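Local coordinates for thioredoxin domain-containing protein (Sinorhizobium meliloti, PDB 3U5R) that is of unknown function but belongs to the AhpC/TSA family of thioredoxin-fold proteins and may act as an antioxidant oxidoreductase, at residues His159-Asp164 / Gly175-Ala180. Sequence-based numbering, arbitrary orientation.
Sequences HGQFDD and GADLRA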
ATOM      1  N   HIS A 159       7.671   7.141   2.775  1.00 13.38           N
ATOM      2  CA  HIS A 159       7.009   7.100   1.497  1.00 14.10           C
ATOM      3  C   HIS A 159       8.056   6.623   0.513  1.00 15.05           C
ATOM      4  O   HIS A 159       9.012   7.309   0.208  1.00 14.11           O
ATOM      5  CB  HIS A 159       6.380   8.469   1.101  1.00 13.91           C
ATOM      6  CG  HIS A 159       5.722   8.466  -0.235  1.00 15.56           C
ATOM      7  ND1 HIS A 159       4.935   7.416  -0.668  1.00 21.68           N
ATOM      8  CD2 HIS A 159       5.778   9.338  -1.265  1.00  9.82           C
ATOM      9  CE1 HIS A 159       4.508   7.660  -1.885  1.00 10.49           C
ATOM     10  NE2 HIS A 159       5.001   8.825  -2.266  1.00 20.42           N
ATOM     11  N   GLY A 160       7.932   5.382   0.059  1.00 15.88           N
ATOM     12  CA  GLY A 160       8.917   4.904  -0.927  1.00 15.54           C
ATOM     13  C   GLY A 160       8.850   3.388  -1.108  1.00 16.83           C
ATOM     14  O   GLY A 160       7.830   2.757  -0.839  1.00 15.28           O
ATOM     15  N   GLN A 161       9.943   2.858  -1.624  1.00 14.77           N
ATOM     16  CA  GLN A 161      10.063   1.455  -2.059  1.00 13.05           C
ATOM     17  C   GLN A 161       9.890   0.470  -0.898  1.00 12.73           C
ATOM     18  O   GLN A 161      10.195   0.718   0.331  1.00 13.13           O
ATOM     19  CB  GLN A 161      11.435   1.266  -2.776  1.00  9.35           C
ATOM     20  CG  GLN A 161      12.637   1.174  -1.804  1.00 11.01           C
ATOM     21  CD  GLN A 161      13.976   0.997  -2.572  1.00 15.16           C
ATOM     22  OE1 GLN A 161      14.001   1.057  -3.783  1.00 12.77           O
ATOM     23  NE2 GLN A 161      15.039   0.790  -1.871  1.00 13.69           N
ATOM     24  N   PHE A 162       9.409  -0.703  -1.237  1.00 12.71           N
ATOM     25  CA  PHE A 162       9.312  -1.808  -0.241  1.00 13.08           C
ATOM     26  C   PHE A 162      10.744  -2.243   0.094  1.00 13.66           C
ATOM     27  O   PHE A 162      11.129  -2.551   1.273  1.00 13.35           O
ATOM     28  CB  PHE A 162       8.474  -2.917  -0.936  1.00 13.39           C
ATOM     29  CG  PHE A 162       8.161  -4.114  -0.089  1.00 14.90           C
ATOM     30  CD1 PHE A 162       7.391  -3.990   1.068  1.00 17.74           C
ATOM     31  CD2 PHE A 162       8.575  -5.398  -0.504  1.00 17.15           C
ATOM     32  CE1 PHE A 162       7.076  -5.136   1.862  1.00 16.76           C
ATOM     33  CE2 PHE A 162       8.276  -6.564   0.246  1.00 18.75           C
ATOM     34  CZ  PHE A 162       7.493  -6.448   1.439  1.00 19.47           C
ATOM     35  N   ASP A 163      11.562  -2.308  -0.958  1.00 15.40           N
ATOM     36  CA  ASP A 163      13.000  -2.603  -0.834  1.00 16.68           C
ATOM     37  C   ASP A 163      13.583  -2.410  -2.223  1.00 17.34           C
ATOM     38  O   ASP A 163      12.878  -1.919  -3.121  1.00 16.34           O
ATOM     39  CB  ASP A 163      13.210  -4.068  -0.397  1.00 18.98           C
ATOM     40  CG  ASP A 163      12.468  -5.068  -1.347  1.00 24.30           C
ATOM     41  OD1 ASP A 163      12.228  -4.725  -2.561  1.00 30.96           O
ATOM     42  OD2 ASP A 163      12.128  -6.199  -0.896  1.00 30.12           O
ATOM     43  N   ASP A 164      14.815  -2.866  -2.442  1.00 17.18           N
ATOM     44  CA  ASP A 164      15.576  -2.508  -3.668  1.00 20.38           C
ATOM     45  C   ASP A 164      15.210  -3.466  -4.848  1.00 19.36           C
ATOM     46  O   ASP A 164      15.741  -3.303  -5.969  1.00 19.36           O
ATOM     47  CB  ASP A 164      17.130  -2.616  -3.426  1.00 22.15           C
ATOM     48  CG  ASP A 164      17.741  -1.466  -2.552  1.00 34.19           C
ATOM     49  OD1 ASP A 164      17.289  -0.298  -2.682  1.00 40.57           O
ATOM     50  OD2 ASP A 164      18.766  -1.721  -1.770  1.00 37.26           O
ATOM     51  N   GLY A 175      11.580  -6.774   1.622  1.00 17.79           N
ATOM     52  CA  GLY A 175      10.840  -5.759   2.359  1.00 17.01           C
ATOM     53  C   GLY A 175      11.684  -4.954   3.343  1.00 16.32           C
ATOM     54  O   GLY A 175      11.130  -4.240   4.182  1.00 15.50           O
ATOM     55  N   ALA A 176      13.012  -5.027   3.239  1.00 15.79           N
ATOM     56  CA  ALA A 176      13.872  -4.446   4.306  1.00 16.23           C
ATOM     57  C   ALA A 176      13.698  -2.940   4.552  1.00 17.34           C
ATOM     58  O   ALA A 176      13.672  -2.530   5.703  1.00 16.17           O
ATOM     59  CB  ALA A 176      15.411  -4.782   4.088  1.00 17.52           C
ATOM     60  N   ASP A 177      13.542  -2.128   3.500  1.00 17.09           N
ATOM     61  CA  ASP A 177      13.309  -0.669   3.687  1.00 18.43           C
ATOM     62  C   ASP A 177      12.035  -0.392   4.500  1.00 17.32           C
ATOM     63  O   ASP A 177      12.083   0.361   5.500  1.00 16.33           O
ATOM     64  CB  ASP A 177      13.255   0.101   2.340  1.00 19.00           C
ATOM     65  CG  ASP A 177      14.625   0.124   1.581  1.00 25.70           C
ATOM     66  OD1 ASP A 177      15.415  -0.777   1.824  1.00 32.99           O
ATOM     67  OD2 ASP A 177      14.895   0.991   0.687  1.00 35.00           O
ATOM     68  N   LEU A 178      10.926  -1.017   4.110  1.00 14.90           N
ATOM     69  CA  LEU A 178       9.669  -0.840   4.846  1.00 15.93           C
ATOM     70  C   LEU A 178       9.726  -1.439   6.227  1.00 13.41           C
ATOM     71  O   LEU A 178       9.270  -0.830   7.191  1.00 16.15           O
ATOM     72  CB  LEU A 178       8.473  -1.452   4.085  1.00 15.32           C
ATOM     73  CG  LEU A 178       7.274  -0.632   3.775  1.00 22.00           C
ATOM     74  CD1 LEU A 178       6.094  -1.573   3.533  1.00 23.06           C
ATOM     75  CD2 LEU A 178       6.979   0.512   4.740  1.00 22.19           C
ATOM     76  N   ARG A 179      10.316  -2.622   6.344  1.00 13.35           N
ATOM     77  CA  ARG A 179      10.496  -3.236   7.658  1.00 12.82           C
ATOM     78  C   ARG A 179      11.272  -2.334   8.581  1.00 13.64           C
ATOM     79  O   ARG A 179      10.845  -2.101   9.675  1.00 13.82           O
ATOM     80  CB  ARG A 179      11.178  -4.595   7.549  1.00 10.83           C
ATOM     81  CG  ARG A 179      10.199  -5.636   6.909  1.00 11.84           C
ATOM     82  CD  ARG A 179      10.988  -7.001   6.560  1.00 15.34           C
ATOM     83  NE  ARG A 179      10.083  -8.073   6.112  1.00 12.69           N
ATOM     84  CZ  ARG A 179       9.370  -8.863   6.902  1.00 13.23           C
ATOM     85  NH1 ARG A 179       9.456  -8.818   8.221  1.00 14.64           N
ATOM     86  NH2 ARG A 179       8.666  -9.843   6.337  1.00 18.82           N
ATOM     87  N   ALA A 180      12.417  -1.827   8.133  1.00 15.92           N
ATOM     88  CA  ALA A 180      13.192  -0.909   8.969  1.00 16.55           C
ATOM     89  C   ALA A 180      12.360   0.314   9.423  1.00 15.09           C
ATOM     90  O   ALA A 180      12.394   0.681  10.604  1.00 17.84           O
ATOM     91  CB  ALA A 180      14.532  -0.482   8.249  1.00 16.67           C
TER
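D163 OD2 accepts a hydrogen bond from G175 N, at the N-cap of helix 176-186, at 2.6 Å, on the anti side of the carboxylate and somewhat out of its plane. With CG between the backbone N and the carbonyl carbon (chi1 54°), OD2 is directed to the start of the helix; it also takes the N-H of T174, and OD1 that of A165, which fixes the rotation of the carboxylate. L178 N donates to F162 O at 3.2 Å, straight at the hydrogen (168°) although the donor lies above the carbonyl plane. The third bond runs between side chains: the extended Q161 chain brings NE2 to D177 OD2 at 2.6 Å, with the acceptor close to the amide plane but the donor well above the carboxylate. NE2 bonds D164 OD1 as well, bridging two carboxylates whose oxygens, D164 OD1 and D177 OD2, are 4.3 Å apart; this amide probably eases their repulsion.

Apolar packing centres on the F162 ring. G175 CA sits over the middle of one face, 3.5 Å from the centroid, in a CH-pi contact that leaves no room there for a side chain. At the ring edge, in plane, L178 CD1 approaches F162 CD1 to 3.7 Å. A80 of helix 78-88 touches F162, while F84 of that helix and F147 and Y158 of the sheet touch L178. The arrangement belongs to the C-terminal beta-beta-alpha unit of the thioredoxin fold, in which antiparallel strands 146-150 and 156-160 are followed by helix 176-186.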